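Local structure of putative acetyltransferase Ta0821 (Thermoplasma acidophilum DSM 1728, 3C26) at residues K51-E54 with R55-D59; L65-G69 with R70-T74. The protein probably transfers acyl groups other than amino-acyl groups, as expected of a member of the GNAT acetyltransferase family. One frame throughout, in Å; residues are numbered along the deposited sequence.

Contact 1. Residues K51-E54 with R55-D59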
loop_
_atom_site.group_PDB
_atom_site.type_symbol
_atom_site.label_atom_id
_atom_site.label_comp_id
_atom_site.label_asym_id
_atom_site.label_seq_id
_atom_site.Cartn_x
_atom_site.Cartn_y
_atom_site.Cartn_z
ATOM N N LYS A 51 0.570 14.129 -17.513
ATOM C CA LYS A 51 -0.375 14.780 -18.413
ATOM C C LYS A 51 -0.089 16.260 -18.605
ATOM O O LYS A 51 -0.277 16.793 -19.679
ATOM C CB LYS A 51 -1.808 14.552 -17.888
ATOM C CG LYS A 51 -2.906 15.355 -18.572
ATOM C CD LYS A 51 -4.299 15.089 -17.903
ATOM C CE LYS A 51 -4.487 15.808 -16.563
ATOM N NZ LYS A 51 -5.794 15.435 -15.935
ATOM N N VAL A 52 0.394 16.927 -17.563
ATOM C CA VAL A 52 0.529 18.410 -17.587
ATOM C C VAL A 52 1.971 18.974 -17.645
ATOM O O VAL A 52 2.190 20.154 -17.847
ATOM C CB VAL A 52 -0.171 19.029 -16.355
ATOM C CG1 VAL A 52 -1.649 18.819 -16.410
ATOM C CG2 VAL A 52 0.385 18.473 -15.076
ATOM N N ILE A 53 2.955 18.106 -17.491
ATOM C CA ILE A 53 4.351 18.559 -17.351
ATOM C C ILE A 53 4.845 19.325 -18.576
ATOM O O ILE A 53 5.642 20.236 -18.433
ATOM C CB ILE A 53 5.332 17.390 -16.980
ATOM C CG1 ILE A 53 6.709 17.973 -16.545
ATOM C CG2 ILE A 53 5.421 16.397 -18.133
ATOM C CD1 ILE A 53 7.642 17.010 -15.727
ATOM N N GLU A 54 4.405 18.922 -19.769
ATOM C CA GLU A 54 4.816 19.605 -21.013
ATOM C C GLU A 54 4.287 21.035 -21.017
ATOM O O GLU A 54 5.044 22.000 -21.321
ATOM C CB GLU A 54 4.406 18.836 -22.277
ATOM C CG GLU A 54 4.959 19.533 -23.515
ATOM C CD GLU A 54 4.753 18.753 -24.792
ATOM O OE1 GLU A 54 4.079 17.713 -24.771
ATOM O OE2 GLU A 54 5.293 19.186 -25.825
ATOM N N ARG A 55 3.028 21.169 -20.580
ATOM C CA ARG A 55 2.350 22.479 -20.452
ATOM C C ARG A 55 3.096 23.385 -19.483
ATOM O O ARG A 55 3.375 24.558 -19.752
ATOM C CB ARG A 55 0.874 22.338 -20.032
ATOM C CG ARG A 55 -0.058 22.134 -21.224
ATOM C CD ARG A 55 -1.517 21.828 -20.884
ATOM N NE ARG A 55 -1.768 20.424 -20.505
ATOM C CZ ARG A 55 -2.929 19.995 -20.021
ATOM N NH1 ARG A 55 -3.926 20.855 -19.837
ATOM N NH2 ARG A 55 -3.097 18.721 -19.689
ATOM N N TRP A 56 3.457 22.803 -18.355
ATOM C CA TRP A 56 4.204 23.521 -17.342
ATOM C C TRP A 56 5.502 24.064 -17.857
ATOM O O TRP A 56 5.836 25.189 -17.571
ATOM C CB TRP A 56 4.542 22.607 -16.152
ATOM C CG TRP A 56 3.357 22.280 -15.248
ATOM C CD1 TRP A 56 2.175 22.956 -15.176
ATOM C CD2 TRP A 56 3.309 21.291 -14.220
ATOM N NE1 TRP A 56 1.391 22.436 -14.190
ATOM C CE2 TRP A 56 2.060 21.399 -13.593
ATOM C CE3 TRP A 56 4.208 20.314 -13.767
ATOM C CZ2 TRP A 56 1.682 20.573 -12.532
ATOM C CZ3 TRP A 56 3.811 19.487 -12.715
ATOM C CH2 TRP A 56 2.587 19.637 -12.104
ATOM N N VAL A 57 6.259 23.195 -18.534
ATOM C CA VAL A 57 7.574 23.554 -19.107
ATOM C C VAL A 57 7.409 24.724 -20.051
ATOM O O VAL A 57 8.165 25.687 -20.032
ATOM C CB VAL A 57 8.302 22.354 -19.845
ATOM C CG1 VAL A 57 9.582 22.836 -20.513
ATOM C CG2 VAL A 57 8.579 21.192 -18.861
ATOM N N ASN A 58 6.371 24.637 -20.863
ATOM C CA ASN A 58 6.060 25.688 -21.847
ATOM C C ASN A 58 5.605 27.001 -21.209
ATOM O O ASN A 58 5.789 28.064 -21.784
ATOM C CB ASN A 58 5.023 25.192 -22.855
ATOM C CG ASN A 58 5.639 24.303 -23.921
ATOM O OD1 ASN A 58 6.731 24.577 -24.383
ATOM N ND2 ASN A 58 4.905 23.297 -24.373
ATOM N N ASP A 59 5.044 26.907 -20.005
ATOM C CA ASP A 59 4.529 28.099 -19.284
ATOM C C ASP A 59 5.639 28.758 -18.471
ATOM O O ASP A 59 5.447 29.796 -17.866
ATOM C CB ASP A 59 3.423 27.754 -18.280
ATOM C CG ASP A 59 2.134 27.269 -18.928
ATOM O OD1 ASP A 59 1.962 27.389 -20.170
ATOM O OD2 ASP A 59 1.277 26.756 -18.146
HETATM O O HOH W 1 0.937 19.064 -20.963
#
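Val-52 lies one helical turn before Trp-56 and presses one of its methyls onto the indole. CG2 sits over a face of the six-membered ring, 3.8 Å from its centroid and 20° off the normal, a CH-pi contact displaced toward the rim at CZ2. The other methyl, CG1, goes to Arg-55: it is 3.6 Å from NH2 and covers one face of the guanidinium. A chi1 of -66° puts CG1 anti to the carbonyl carbon, facing Arg-55, and leaves CG2 to lie over the indole. Farther along, the apolar pairs Ile-53 with Trp-56 and Ile-53 with Val-57 are looser.

The backbone bonds are regular from Trp-56 N to Val-52 O (3.0 Å) onward, followed by Val-57 N to Ile-53 O and Asn-58 N to Glu-54 O. One residue earlier the i to i+4 pattern is interrupted. Arg-55 N lies 5.6 Å from Lys-51 O, and a water fills the break: it donates to Lys-51 O (2.9 Å) and accepts from both Arg-55 N (3.0 Å) and Arg-55 NE (3.1 Å). The Arg-55 chain bends at chi3 (-80°) and folds back along the helix; Lys-51 O and the water both lie at the edge of its guanidinium, in plane. The direct bond from NH2 to Lys-51 O is weak at 3.4 Å, so the water does much of the bridging. Lys-51 NZ turns elsewhere, to a salt bridge with Asp-209.

All of this belongs to helix 45-58 of the GNAT fold. Ile-53 and Val-57 face helix 16-19 at Ile-19, and Val-57 also meets Ile-16. Trp-56 packs on Val-62 of strand 62-67 and stacks its ring with His-76 of strand 70-79.

Contact 2. Residues L65-G69 with R70-T74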
loop_
_atom_site.group_PDB
_atom_site.type_symbol
_atom_site.label_atom_id
_atom_site.label_comp_id
_atom_site.label_asym_id
_atom_site.label_seq_id
_atom_site.Cartn_x
_atom_site.Cartn_y
_atom_site.Cartn_z
ATOM N N LEU A 65 17.819 21.144 -12.837
ATOM C CA LEU A 65 19.238 21.024 -12.579
ATOM C C LEU A 65 19.856 20.592 -13.892
ATOM O O LEU A 65 19.337 19.696 -14.573
ATOM C CB LEU A 65 19.565 20.032 -11.457
ATOM C CG LEU A 65 19.359 20.505 -10.023
ATOM C CD1 LEU A 65 19.860 19.403 -9.090
ATOM C CD2 LEU A 65 20.082 21.729 -9.777
ATOM N N ARG A 66 20.946 21.258 -14.262
ATOM C CA ARG A 66 21.651 20.949 -15.505
ATOM C C ARG A 66 23.083 20.539 -15.261
ATOM O O ARG A 66 23.770 21.099 -14.416
ATOM C CB ARG A 66 21.738 22.164 -16.444
ATOM C CG ARG A 66 20.423 22.736 -16.881
ATOM C CD ARG A 66 20.665 23.721 -18.024
ATOM N NE ARG A 66 19.430 24.417 -18.288
ATOM C CZ ARG A 66 18.503 23.978 -19.116
ATOM N NH1 ARG A 66 18.714 22.876 -19.794
ATOM N NH2 ARG A 66 17.383 24.655 -19.270
ATOM N N VAL A 67 23.489 19.552 -16.043
ATOM C CA VAL A 67 24.870 19.099 -16.130
ATOM C C VAL A 67 25.326 19.370 -17.563
ATOM O O VAL A 67 24.805 18.817 -18.520
ATOM C CB VAL A 67 25.004 17.628 -15.821
ATOM C CG1 VAL A 67 26.409 17.147 -16.201
ATOM C CG2 VAL A 67 24.631 17.347 -14.305
ATOM N N SER A 68 26.290 20.268 -17.695
ATOM C CA SER A 68 26.791 20.658 -19.011
ATOM C C SER A 68 25.641 20.951 -19.977
ATOM O O SER A 68 25.609 20.477 -21.116
ATOM C CB SER A 68 27.712 19.578 -19.577
ATOM O OG SER A 68 28.563 19.040 -18.558
ATOM N N GLY A 69 24.686 21.725 -19.461
ATOM C CA GLY A 69 23.550 22.235 -20.231
ATOM C C GLY A 69 22.432 21.240 -20.375
ATOM O O GLY A 69 21.361 21.573 -20.882
ATOM N N ARG A 70 22.692 20.006 -19.950
ATOM C CA ARG A 70 21.689 18.929 -20.073
ATOM C C ARG A 70 20.821 18.841 -18.842
ATOM O O ARG A 70 21.339 18.768 -17.756
ATOM C CB ARG A 70 22.328 17.546 -20.312
ATOM C CG ARG A 70 22.906 17.298 -21.712
ATOM C CD ARG A 70 23.647 15.939 -21.764
ATOM N NE ARG A 70 24.904 15.970 -21.008
ATOM C CZ ARG A 70 25.058 15.509 -19.775
ATOM N NH1 ARG A 70 24.036 14.945 -19.119
ATOM N NH2 ARG A 70 26.243 15.627 -19.196
ATOM N N PRO A 71 19.496 18.858 -19.009
ATOM C CA PRO A 71 18.663 18.735 -17.810
ATOM C C PRO A 71 18.727 17.343 -17.181
ATOM O O PRO A 71 18.675 16.349 -17.908
ATOM C CB PRO A 71 17.264 19.036 -18.320
ATOM C CG PRO A 71 17.295 18.717 -19.770
ATOM C CD PRO A 71 18.693 19.028 -20.232
ATOM N N VAL A 72 18.871 17.279 -15.842
ATOM C CA VAL A 72 18.927 15.971 -15.153
ATOM C C VAL A 72 17.812 15.770 -14.080
ATOM O O VAL A 72 17.544 14.659 -13.613
ATOM C CB VAL A 72 20.371 15.658 -14.571
ATOM C CG1 VAL A 72 21.453 15.662 -15.701
ATOM C CG2 VAL A 72 20.734 16.621 -13.427
ATOM N N ALA A 73 17.153 16.865 -13.736
ATOM C CA ALA A 73 16.067 16.861 -12.723
ATOM C C ALA A 73 15.119 18.025 -12.966
ATOM O O ALA A 73 15.502 19.092 -13.529
ATOM C CB ALA A 73 16.620 16.955 -11.312
ATOM N N THR A 74 13.875 17.820 -12.556
ATOM C CA THR A 74 12.875 18.885 -12.646
ATOM C C THR A 74 12.244 19.144 -11.310
ATOM O O THR A 74 12.200 18.275 -10.422
ATOM C CB THR A 74 11.710 18.510 -13.627
ATOM O OG1 THR A 74 11.013 17.330 -13.151
ATOM C CG2 THR A 74 12.219 18.262 -15.041
#
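Leu-65 and Val-72 meet on the packed side of this hairpin. The amide of Val-72 donates to Leu-65 O in a short, nearly straight bond (2.8 Å, 169°), and Leu-65 CB lies 4.1 Å from Val-72 CG2. Leu-65 N in turn reaches Ala-73 O at 3.2 Å, entering well above the carbonyl plane. Leu-65 thus bonds to two successive residues, Val-72 and Ala-73, and the register slips by one: a beta bulge. The side chains of Val-72 and Val-67 cross at about a right angle, with CG1 of Val-72 3.9 Å from CG2 of Val-67. Helix 101-113 covers Leu-65 and Val-72, Leu-101 touching both.

Strands 62-67 and 70-79 form an antiparallel beta hairpin of the GNAT sheet, joined by a type I' turn from Val-67 to Arg-70. Ser-68 and Gly-69 take the positive phi values the turn needs, and the Val-67 and Arg-70 backbones bond to each other in both directions.

The loose side is the turn itself, where Ser-68, Gly-69 and Arg-70 are exposed. Here Arg-70 bends at chi3 (-71°) and curls back over the turn, so that Val-67 O sits above the centre of its guanidinium while NH2 lies 3.4 Å from Val-67 CG1. Arg-66, on the other face of the hairpin, is more firmly held, against buried Pro-71. Its NH1 donates to Gly-69 O (3.1 Å), tying the turn to the strand, and salt bridges to Asp-15 and Asp-9 hold the rest of the guanidinium.

Overall arrangement
Contact 1 lies in the later turns of helix 45-58 and contact 2 in the hairpin that follows, so the two come in series along the chain, their centres about 17 Å apart. They meet only by packing: Ile-53 CD1 lies 4.3 Å from Thr-74 OG1, where the helix rests against strand 70-79. Ile-19 of helix 16-19 touches both Ile-53 and Thr-74, and Val-62 likewise touches Trp-56, Val-57 and Thr-74. A bound 1,2-ethanediol, probably from the crystallisation liquor, lies about 4 Å from the Trp-56 side chain; such a molecule may mark a pocket there, on the side of contact 1.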